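Local coordinates for transcriptional regulator (Streptococcus pneumoniae, PDB 2GNP), which probably regulates transcription in response to a sugar-like effector, which its putative sugar-binding domain of Rossmann-like type would recognise, at residues A[10-15]-A[258-263]; A[41-46]-A[225-230]; A[87-92]-A[149-154]; A[130-135]-A[209-214]. All coordinates share one frame; numbering follows the deposited sequence.

All four contacts are apolar where their segments meet, but they differ in depth. Contact 1 is a surface contact, pairing the first helix of the model with its last. Contacts 2 and 3 are buried against the same mixed sheet: contact 2 seats a helix on strand 223-227, and contact 3 packs the ends of strands 85-88 and 153-160 and their adjoining loops. They meet through Leu225 N and Ala154 O, 2.8 Å apart, a probable backbone hydrogen bond. Contact 4 lies about 19 Å from the centre of the chain, yet is largely buried. It joins a short helix to a loop, which reaches contact 3 through Ile213 N and Leu89 O, 2.9 Å apart, probably hydrogen-bonded.

Contact 1: A[10-15]-A[258-263]; sequences FKLENY and KVLEED
Leu260 reaches from helix 253-264 to helix 5-20 and meets Leu12 and Tyr15 there. Its CB already points at the opposing helix, and CG, set opposite the carbonyl carbon (chi1 -73°), carries both methyls across. Neither CB nor CG comes close to the other segment; the touching is done by the two branches of the fork. CD1 sits between the two partners, 4.1 Å from Leu12 CD1 and also within reach of the Tyr15 ring. CD2 lies 3.9 Å from Tyr15 CE1, close to the ring plane, so the methyl meets the aromatic ring at its edge and not over a face. Leu12 and Leu260 run past one another in opposite senses, touching through a methyl from each. Further along helix 5-20, Lys19 and Tyr20 also pack on Leu260, while Asp263 binds Tyr20 OH and forms a salt bridge with Arg242. A bound PEG molecule, probably from the crystallisation liquor, lies beside the Tyr15 side chain. With three residues touching and Tyr15 exposed, these segments meet by dispersion between methyls and a ring edge; the nearby Asp263-Tyr20 bond adds the directional tie between the helices.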
# COMPACT_ATOMS: atom_id res chain seq x y z
N PHE A 10 17.01 14.44 -9.51
CA PHE A 10 17.06 13.30 -10.44
C PHE A 10 18.19 12.35 -10.02
O PHE A 10 17.99 11.11 -9.94
CB PHE A 10 17.23 13.84 -11.87
CG PHE A 10 17.25 12.79 -12.95
CD1 PHE A 10 18.37 12.64 -13.77
CD2 PHE A 10 16.13 11.98 -13.19
CE1 PHE A 10 18.40 11.68 -14.81
CE2 PHE A 10 16.13 11.01 -14.22
CZ PHE A 10 17.28 10.86 -15.02
N LYS A 11 19.37 12.91 -9.71
CA LYS A 11 20.51 12.15 -9.20
C LYS A 11 20.11 11.34 -7.95
O LYS A 11 20.41 10.13 -7.88
CB LYS A 11 21.72 13.07 -8.92
CG LYS A 11 22.89 12.45 -8.07
CD LYS A 11 24.34 13.03 -8.35
CE LYS A 11 24.53 14.50 -7.99
NZ LYS A 11 26.02 14.83 -8.01
N LEU A 12 19.42 11.99 -7.01
CA LEU A 12 19.03 11.33 -5.77
C LEU A 12 18.05 10.19 -6.09
O LEU A 12 18.21 9.10 -5.55
CB LEU A 12 18.38 12.29 -4.76
CG LEU A 12 17.84 11.74 -3.43
CD1 LEU A 12 18.96 11.05 -2.57
CD2 LEU A 12 17.11 12.91 -2.65
N GLU A 13 17.06 10.47 -6.95
CA GLU A 13 16.11 9.43 -7.40
C GLU A 13 16.87 8.21 -7.95
O GLU A 13 16.59 7.05 -7.58
CB GLU A 13 15.12 9.99 -8.43
CG GLU A 13 14.15 11.05 -7.81
CD GLU A 13 13.07 11.52 -8.80
OE1 GLU A 13 13.27 11.33 -10.01
OE2 GLU A 13 12.02 12.08 -8.36
N ASN A 14 17.84 8.45 -8.84
CA ASN A 14 18.55 7.35 -9.51
C ASN A 14 19.41 6.58 -8.53
O ASN A 14 19.52 5.35 -8.61
CB ASN A 14 19.42 7.87 -10.67
CG ASN A 14 18.58 8.34 -11.85
OD1 ASN A 14 17.46 7.87 -12.04
ND2 ASN A 14 19.10 9.30 -12.63
N TYR A 15 20.02 7.32 -7.61
CA TYR A 15 20.78 6.75 -6.51
C TYR A 15 19.96 5.75 -5.68
O TYR A 15 20.41 4.60 -5.43
CB TYR A 15 21.36 7.86 -5.63
CG TYR A 15 22.07 7.38 -4.41
CD1 TYR A 15 21.40 7.32 -3.16
CD2 TYR A 15 23.43 7.02 -4.47
CE1 TYR A 15 22.06 6.90 -2.01
CE2 TYR A 15 24.09 6.62 -3.32
CZ TYR A 15 23.41 6.55 -2.10
OH TYR A 15 24.04 6.15 -0.95
N LYS A 258 15.81 10.15 5.52
CA LYS A 258 15.80 9.40 6.78
C LYS A 258 15.95 7.87 6.57
O LYS A 258 16.56 7.18 7.38
CB LYS A 258 14.58 9.74 7.60
CG LYS A 258 14.69 11.13 8.31
CD LYS A 258 13.45 11.50 9.07
CE LYS A 258 13.53 12.96 9.61
NZ LYS A 258 13.25 13.94 8.52
N VAL A 259 15.31 7.35 5.52
CA VAL A 259 15.42 5.94 5.13
C VAL A 259 16.91 5.62 4.88
O VAL A 259 17.42 4.62 5.38
CB VAL A 259 14.57 5.64 3.86
CG1 VAL A 259 14.96 4.30 3.20
CG2 VAL A 259 13.09 5.67 4.24
N LEU A 260 17.57 6.49 4.13
CA LEU A 260 18.99 6.31 3.81
C LEU A 260 19.87 6.31 5.07
O LEU A 260 20.74 5.42 5.25
CB LEU A 260 19.43 7.35 2.80
CG LEU A 260 18.90 7.13 1.37
CD1 LEU A 260 19.19 8.37 0.53
CD2 LEU A 260 19.45 5.87 0.70
N GLU A 261 19.59 7.27 5.94
CA GLU A 261 20.26 7.39 7.22
C GLU A 261 20.07 6.13 8.07
O GLU A 261 21.06 5.57 8.58
CB GLU A 261 19.75 8.59 7.99
CG GLU A 261 20.60 8.80 9.26
CD GLU A 261 20.12 9.96 10.11
OE1 GLU A 261 19.57 9.71 11.22
OE2 GLU A 261 20.27 11.12 9.66
N GLU A 262 18.83 5.69 8.23
CA GLU A 262 18.57 4.45 8.96
C GLU A 262 19.26 3.22 8.34
O GLU A 262 19.81 2.35 9.07
CB GLU A 262 17.07 4.22 9.10
CG GLU A 262 16.76 3.09 10.03
CD GLU A 262 15.36 3.16 10.53
OE1 GLU A 262 14.98 4.20 11.13
OE2 GLU A 262 14.63 2.18 10.34
N ASP A 263 19.22 3.13 7.01
CA ASP A 263 19.86 2.00 6.34
C ASP A 263 21.38 2.03 6.63
O ASP A 263 21.99 0.98 6.83
CB ASP A 263 19.62 2.05 4.84
CG ASP A 263 19.83 0.71 4.13
OD1 ASP A 263 19.78 0.74 2.89
OD2 ASP A 263 20.05 -0.35 4.79

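Contact 2: A[41-46]-A[225-230]; sequences ERISQV and LAVAYG
The turn of helix 36-54 at Ile43 passes over the end of strand 223-227, with Ile43 CA 8.3 Å from Val227 CA, a distance filled by side chains from both sides, with Ile43 at the centre. The two branches of Ile43 take different partners. CG2 touches Val227 CG1 at 3.9 Å, the two side chains passing one another on opposite headings. CG1, standing opposite the carbonyl carbon (chi1 -69°), carries CD1 out over the ring of Tyr229. There the methyl lies almost squarely above the middle of the ring, 11° off its normal, in a CH-pi contact: Ile43 CD1 is 3.4 Å from the Tyr229 ring centroid and 3.9 Å from Tyr229 CE2, the most distant ring carbon.

In a Rossmann-like fold this is the familiar packing of a helix on one face of the parallel part of the sheet. Strand 223-227 runs parallel to both of its neighbours, 153-160 and 248-252, and Val227 and Tyr229 offer their side chains to the helix layer, while Ala228 between them turns the other way. Val227 is also covered by Ala47 of the same helix and by Leu72 of helix 67-75.

Tyr229 lies just past the strand. With chi1 at 70°, its CG is tucked over the backbone between N and C, and the ring swings in under the Ile43 methyl. Leu39 and Ser40, about a turn earlier in helix 36-54, also pack on Tyr229, as do Thr251 and Asp252 at the end of the neighbouring strand.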
# COMPACT_ATOMS: atom_id res chain seq x y z
N GLU A 41 -1.22 17.67 -0.46
CA GLU A 41 -1.68 18.00 -1.81
C GLU A 41 -0.62 17.74 -2.88
O GLU A 41 -0.92 17.23 -3.97
CB GLU A 41 -2.15 19.47 -1.91
CG GLU A 41 -3.02 19.81 -3.14
CD GLU A 41 -2.22 20.10 -4.42
OE1 GLU A 41 -1.00 20.39 -4.34
OE2 GLU A 41 -2.82 20.05 -5.51
N ARG A 42 0.62 18.12 -2.59
CA ARG A 42 1.68 18.06 -3.59
C ARG A 42 1.99 16.61 -3.93
O ARG A 42 2.13 16.28 -5.09
CB ARG A 42 2.93 18.74 -3.06
CG ARG A 42 3.94 19.13 -4.18
CD ARG A 42 4.74 20.44 -3.82
NE ARG A 42 5.45 20.21 -2.60
CZ ARG A 42 5.49 20.99 -1.54
NH1 ARG A 42 4.92 22.22 -1.49
NH2 ARG A 42 6.16 20.52 -0.53
N ILE A 43 2.05 15.78 -2.88
CA ILE A 43 2.35 14.37 -3.04
C ILE A 43 1.17 13.72 -3.76
O ILE A 43 1.36 12.96 -4.71
CB ILE A 43 2.62 13.70 -1.67
CG1 ILE A 43 3.94 14.21 -1.07
CG2 ILE A 43 2.63 12.16 -1.80
CD1 ILE A 43 4.13 13.83 0.38
N SER A 44 -0.03 14.04 -3.32
CA SER A 44 -1.24 13.45 -3.91
C SER A 44 -1.40 13.77 -5.38
O SER A 44 -1.88 12.93 -6.15
CB SER A 44 -2.51 13.87 -3.15
OG SER A 44 -2.48 13.42 -1.83
N GLN A 45 -1.06 15.00 -5.80
CA GLN A 45 -1.21 15.37 -7.21
C GLN A 45 -0.22 14.61 -8.10
O GLN A 45 -0.53 14.20 -9.20
CB GLN A 45 -1.05 16.90 -7.38
CG GLN A 45 -1.33 17.36 -8.76
CD GLN A 45 -2.77 17.06 -9.20
OE1 GLN A 45 -2.98 16.34 -10.17
NE2 GLN A 45 -3.75 17.56 -8.46
N VAL A 46 1.01 14.45 -7.59
CA VAL A 46 2.04 13.75 -8.34
C VAL A 46 1.54 12.31 -8.51
O VAL A 46 1.50 11.78 -9.64
CB VAL A 46 3.36 13.81 -7.63
CG1 VAL A 46 4.36 12.77 -8.23
CG2 VAL A 46 3.93 15.28 -7.72
N LEU A 225 2.44 0.34 -6.94
CA LEU A 225 2.70 1.75 -6.57
C LEU A 225 2.37 1.90 -5.12
O LEU A 225 1.19 1.73 -4.74
CB LEU A 225 1.80 2.67 -7.40
CG LEU A 225 1.68 4.17 -7.04
CD1 LEU A 225 3.09 4.79 -7.15
CD2 LEU A 225 0.67 4.92 -8.01
N ALA A 226 3.36 2.27 -4.30
CA ALA A 226 3.08 2.64 -2.93
C ALA A 226 3.24 4.15 -2.78
O ALA A 226 4.21 4.70 -3.29
CB ALA A 226 4.05 1.90 -1.97
N VAL A 227 2.30 4.79 -2.08
CA VAL A 227 2.45 6.20 -1.75
C VAL A 227 2.52 6.32 -0.23
O VAL A 227 1.58 5.88 0.49
CB VAL A 227 1.22 7.00 -2.29
CG1 VAL A 227 1.43 8.49 -2.01
CG2 VAL A 227 1.03 6.72 -3.77
N ALA A 228 3.64 6.85 0.27
CA ALA A 228 3.86 6.76 1.73
C ALA A 228 4.95 7.74 2.15
O ALA A 228 6.01 7.81 1.51
CB ALA A 228 4.26 5.29 2.13
N TYR A 229 4.67 8.50 3.22
CA TYR A 229 5.67 9.44 3.71
C TYR A 229 5.46 9.72 5.19
O TYR A 229 4.41 9.38 5.76
CB TYR A 229 5.65 10.71 2.90
CG TYR A 229 4.42 11.55 3.11
CD1 TYR A 229 3.22 11.25 2.46
CD2 TYR A 229 4.45 12.65 3.98
CE1 TYR A 229 2.05 12.03 2.65
CE2 TYR A 229 3.31 13.44 4.19
CZ TYR A 229 2.12 13.12 3.52
OH TYR A 229 0.98 13.90 3.76
N GLY A 230 6.46 10.34 5.79
CA GLY A 230 6.37 10.82 7.18
C GLY A 230 7.43 10.19 8.02
O GLY A 230 7.85 9.06 7.76

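Contact 3: A[87-92]-A[149-154]; sequences YPLAGG and KDLDIA
The flat group here is the Tyr87 ring, which Leu151 approaches with its CD2 methyl on a slant: CD2 lies 3.6 Å from Tyr87 CD1 and 4.1 Å from Tyr87 CE1. Leu144 and Ser147 of helix 142-147, Thr118 and Lys60 also pack on this tyrosine.

The other branch of Leu151 turns to Leu89. Its CD1 comes to 3.4 Å from Leu89 CD2, tighter than carbons usually sit, and marks a closely packed point. Leu151 thus fits between Tyr87 and Leu89, touching each with a separate methyl. In Leu89, CG lies opposite the carbonyl carbon (chi1 -65°), which sends the fork across to the other segment; besides CD2 on Leu151, its CD1 rests on Ala154 CB at 3.9 Å.

Charges stay at the margin: Asp150 pairs with Lys60, Lys149 pairs with Asp217, and Asp152 takes the backbone N of Lys60. Pro88 turns its ring the opposite way, onto helix 102-113.

Strands 85-88 and 153-160 both run parallel to strand 60-63 and sit on its two sides, so these four buried side chains, at the strand ends and in the adjoining loops, join segments flanking one strand. With helix 142-147 packed against Tyr87, the arrangement is consistent with the alpha/beta layering of a Rossmann-like domain.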
# COMPACT_ATOMS: atom_id res chain seq x y z
N TYR A 87 -10.19 -4.28 -8.02
CA TYR A 87 -10.28 -5.39 -7.03
C TYR A 87 -9.71 -4.84 -5.71
O TYR A 87 -8.90 -3.92 -5.70
CB TYR A 87 -9.41 -6.58 -7.45
CG TYR A 87 -9.81 -7.14 -8.79
CD1 TYR A 87 -9.21 -6.63 -9.93
CD2 TYR A 87 -10.78 -8.14 -8.90
CE1 TYR A 87 -9.57 -7.11 -11.22
CE2 TYR A 87 -11.15 -8.64 -10.17
CZ TYR A 87 -10.53 -8.08 -11.30
OH TYR A 87 -10.89 -8.55 -12.56
N PRO A 88 -10.16 -5.43 -4.57
CA PRO A 88 -9.54 -5.14 -3.26
C PRO A 88 -8.34 -6.05 -3.07
O PRO A 88 -8.42 -7.26 -3.38
CB PRO A 88 -10.67 -5.51 -2.25
CG PRO A 88 -11.47 -6.69 -2.95
CD PRO A 88 -11.32 -6.31 -4.51
N LEU A 89 -7.26 -5.48 -2.55
CA LEU A 89 -6.07 -6.26 -2.17
C LEU A 89 -6.23 -6.78 -0.72
O LEU A 89 -5.61 -7.80 -0.34
CB LEU A 89 -4.80 -5.45 -2.26
CG LEU A 89 -4.47 -5.01 -3.71
CD1 LEU A 89 -3.37 -3.95 -3.55
CD2 LEU A 89 -4.02 -6.24 -4.56
N ALA A 90 -7.00 -6.07 0.06
CA ALA A 90 -7.15 -6.32 1.48
C ALA A 90 -8.22 -5.35 1.98
O ALA A 90 -8.31 -4.20 1.49
CB ALA A 90 -5.81 -6.06 2.20
N GLY A 91 -8.99 -5.81 2.96
CA GLY A 91 -9.95 -4.94 3.64
C GLY A 91 -9.11 -4.17 4.65
O GLY A 91 -8.01 -4.60 5.05
N GLY A 92 -9.56 -3.02 5.07
CA GLY A 92 -8.75 -2.37 6.09
C GLY A 92 -9.24 -2.83 7.43
O GLY A 92 -10.06 -3.74 7.52
N LYS A 149 -3.57 -13.12 -8.48
CA LYS A 149 -2.41 -13.72 -9.13
C LYS A 149 -2.12 -13.12 -10.49
O LYS A 149 -1.08 -13.43 -11.08
CB LYS A 149 -2.53 -15.25 -9.20
CG LYS A 149 -2.68 -15.86 -7.77
CD LYS A 149 -2.98 -17.34 -7.77
CE LYS A 149 -2.93 -17.94 -6.35
NZ LYS A 149 -1.81 -17.46 -5.42
N ASP A 150 -3.02 -12.29 -11.00
CA ASP A 150 -2.75 -11.72 -12.30
C ASP A 150 -3.16 -10.24 -12.47
O ASP A 150 -3.57 -9.77 -13.56
CB ASP A 150 -3.28 -12.64 -13.42
CG ASP A 150 -4.68 -12.40 -13.72
OD1 ASP A 150 -5.45 -12.20 -12.77
OD2 ASP A 150 -4.99 -12.37 -14.94
N LEU A 151 -2.96 -9.48 -11.38
CA LEU A 151 -3.20 -8.04 -11.47
C LEU A 151 -2.12 -7.35 -12.29
O LEU A 151 -0.96 -7.77 -12.34
CB LEU A 151 -3.19 -7.42 -10.10
CG LEU A 151 -4.40 -7.86 -9.26
CD1 LEU A 151 -4.17 -7.19 -7.86
CD2 LEU A 151 -5.77 -7.53 -9.85
N ASP A 152 -2.55 -6.28 -12.97
CA ASP A 152 -1.61 -5.44 -13.71
C ASP A 152 -0.98 -4.35 -12.83
O ASP A 152 0.20 -4.04 -12.99
CB ASP A 152 -2.32 -4.75 -14.88
CG ASP A 152 -2.78 -5.76 -15.91
OD1 ASP A 152 -1.90 -6.36 -16.57
OD2 ASP A 152 -3.98 -6.04 -16.00
N ILE A 153 -1.80 -3.75 -11.97
CA ILE A 153 -1.34 -2.63 -11.13
C ILE A 153 -1.87 -2.90 -9.73
O ILE A 153 -2.93 -3.47 -9.59
CB ILE A 153 -1.92 -1.32 -11.60
CG1 ILE A 153 -1.36 -1.00 -13.00
CG2 ILE A 153 -1.65 -0.21 -10.56
CD1 ILE A 153 -2.13 0.22 -13.61
N ALA A 154 -1.05 -2.60 -8.74
CA ALA A 154 -1.56 -2.52 -7.34
C ALA A 154 -1.28 -1.10 -6.89
O ALA A 154 -0.23 -0.56 -7.22
CB ALA A 154 -0.81 -3.46 -6.47

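Contact 4: A[130-135]-A[209-214]; sequences LLADGI and RTIAIS
The apolar packing centres on Ala132 and Ile135 of helix 129-136, which meet Arg209 and Ile211 of the loop before helix 215-218. Ile211 does most of the work through one methyl: its CD1 is 4.0 Å from Ala132 CB. The same Ile211 CD1 lies 4.0 Å from Ile135 CG2. It also comes close to the backbone carbonyl O of Ala132. Both side-chain torsions of Ile211 are bent (chi1 -58°, chi2 -57°), so CD1 folds back instead of stretching out and lodges beside the helix backbone. The Ile211 side chain crosses that of Ile135 at about a right angle. Ala132 makes the other approach. Its CB rests on the loop backbone, 3.8 Å from Arg209 CA, and so small a side chain lets the chains come near: Ala132 CA and Arg209 CA are 5.2 Å apart.

The polar groups of these residues find their partners outside the two segments. Arg209 directs its side chain away from the helix; its NE donates to the carbonyl O of Gln126, and NH1 makes a salt bridge to Asp177 and a bond to Asn205. Asp133 on the helix pairs with Lys129.

Backbone bonds tie the loop down independently: Arg209 to Gln126 and Ile211 to Ile124. At its far end Ser214 is the N-cap of helix 215-218, its OG accepting from the backbone N of Asp217.

The meeting of helix and loop is therefore van der Waals in character, with shape setting the fit, while the specific bonds that position Arg209 and Ile211 come from residues 124-126 of the same chain and from Asn205 and Asp177.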
# COMPACT_ATOMS: atom_id res chain seq x y z
N LEU A 130 -8.66 -22.15 10.09
CA LEU A 130 -9.73 -22.95 9.49
C LEU A 130 -10.78 -22.02 8.85
O LEU A 130 -11.22 -22.27 7.72
CB LEU A 130 -10.38 -23.88 10.54
CG LEU A 130 -11.37 -24.86 9.88
CD1 LEU A 130 -11.20 -26.26 10.47
CD2 LEU A 130 -12.82 -24.39 10.03
N LEU A 131 -11.17 -20.97 9.57
CA LEU A 131 -12.14 -19.97 9.08
C LEU A 131 -11.55 -19.21 7.87
O LEU A 131 -12.23 -19.08 6.83
CB LEU A 131 -12.48 -19.00 10.19
CG LEU A 131 -13.36 -19.58 11.28
CD1 LEU A 131 -13.56 -18.52 12.32
CD2 LEU A 131 -14.69 -19.99 10.65
N ALA A 132 -10.29 -18.80 7.97
CA ALA A 132 -9.65 -18.10 6.84
C ALA A 132 -9.60 -18.99 5.61
O ALA A 132 -9.95 -18.57 4.49
CB ALA A 132 -8.25 -17.66 7.21
N ASP A 133 -9.16 -20.25 5.78
CA ASP A 133 -9.12 -21.16 4.65
C ASP A 133 -10.50 -21.48 4.04
O ASP A 133 -10.61 -21.62 2.82
CB ASP A 133 -8.48 -22.47 5.05
CG ASP A 133 -7.01 -22.36 5.28
OD1 ASP A 133 -6.35 -21.39 4.83
OD2 ASP A 133 -6.48 -23.34 5.86
N GLY A 134 -11.52 -21.57 4.88
CA GLY A 134 -12.90 -21.72 4.43
C GLY A 134 -13.29 -20.61 3.45
O GLY A 134 -13.96 -20.89 2.45
N ILE A 135 -12.85 -19.38 3.74
CA ILE A 135 -13.10 -18.22 2.82
C ILE A 135 -12.16 -18.33 1.61
O ILE A 135 -12.60 -18.32 0.45
CB ILE A 135 -12.90 -16.91 3.55
CG1 ILE A 135 -13.96 -16.68 4.62
CG2 ILE A 135 -12.83 -15.72 2.57
CD1 ILE A 135 -13.58 -15.63 5.65
N ARG A 209 -4.34 -16.24 8.92
CA ARG A 209 -5.67 -15.88 9.32
C ARG A 209 -6.17 -14.65 8.51
O ARG A 209 -7.28 -14.19 8.75
CB ARG A 209 -5.76 -15.48 10.81
CG ARG A 209 -5.79 -16.62 11.82
CD ARG A 209 -5.30 -16.16 13.22
NE ARG A 209 -5.92 -14.95 13.77
CZ ARG A 209 -5.32 -14.15 14.63
NH1 ARG A 209 -4.07 -14.40 14.98
NH2 ARG A 209 -5.94 -13.07 15.10
N THR A 210 -5.29 -14.15 7.63
CA THR A 210 -5.54 -12.83 7.00
C THR A 210 -6.10 -13.01 5.56
O THR A 210 -5.60 -13.81 4.77
CB THR A 210 -4.25 -12.01 7.00
OG1 THR A 210 -3.83 -11.84 8.37
CG2 THR A 210 -4.45 -10.61 6.34
N ILE A 211 -7.17 -12.23 5.29
CA ILE A 211 -7.87 -12.34 4.04
C ILE A 211 -7.32 -11.21 3.15
O ILE A 211 -7.92 -10.15 3.01
CB ILE A 211 -9.41 -12.25 4.18
CG1 ILE A 211 -9.94 -13.33 5.13
CG2 ILE A 211 -10.05 -12.44 2.78
CD1 ILE A 211 -9.58 -14.74 4.74
N ALA A 212 -6.15 -11.44 2.59
CA ALA A 212 -5.49 -10.42 1.75
C ALA A 212 -4.60 -11.09 0.74
O ALA A 212 -4.17 -12.23 0.90
CB ALA A 212 -4.61 -9.52 2.63
N ILE A 213 -4.26 -10.35 -0.31
CA ILE A 213 -3.22 -10.81 -1.23
C ILE A 213 -1.95 -11.19 -0.48
O ILE A 213 -1.62 -10.56 0.49
CB ILE A 213 -2.92 -9.76 -2.32
CG1 ILE A 213 -2.08 -10.31 -3.45
CG2 ILE A 213 -2.33 -8.46 -1.72
CD1 ILE A 213 -1.95 -9.26 -4.63
N SER A 214 -1.30 -12.26 -0.91
CA SER A 214 0.00 -12.59 -0.27
C SER A 214 1.11 -11.62 -0.68
O SER A 214 1.06 -11.02 -1.75
CB SER A 214 0.40 -14.01 -0.65
OG SER A 214 0.76 -14.13 -2.03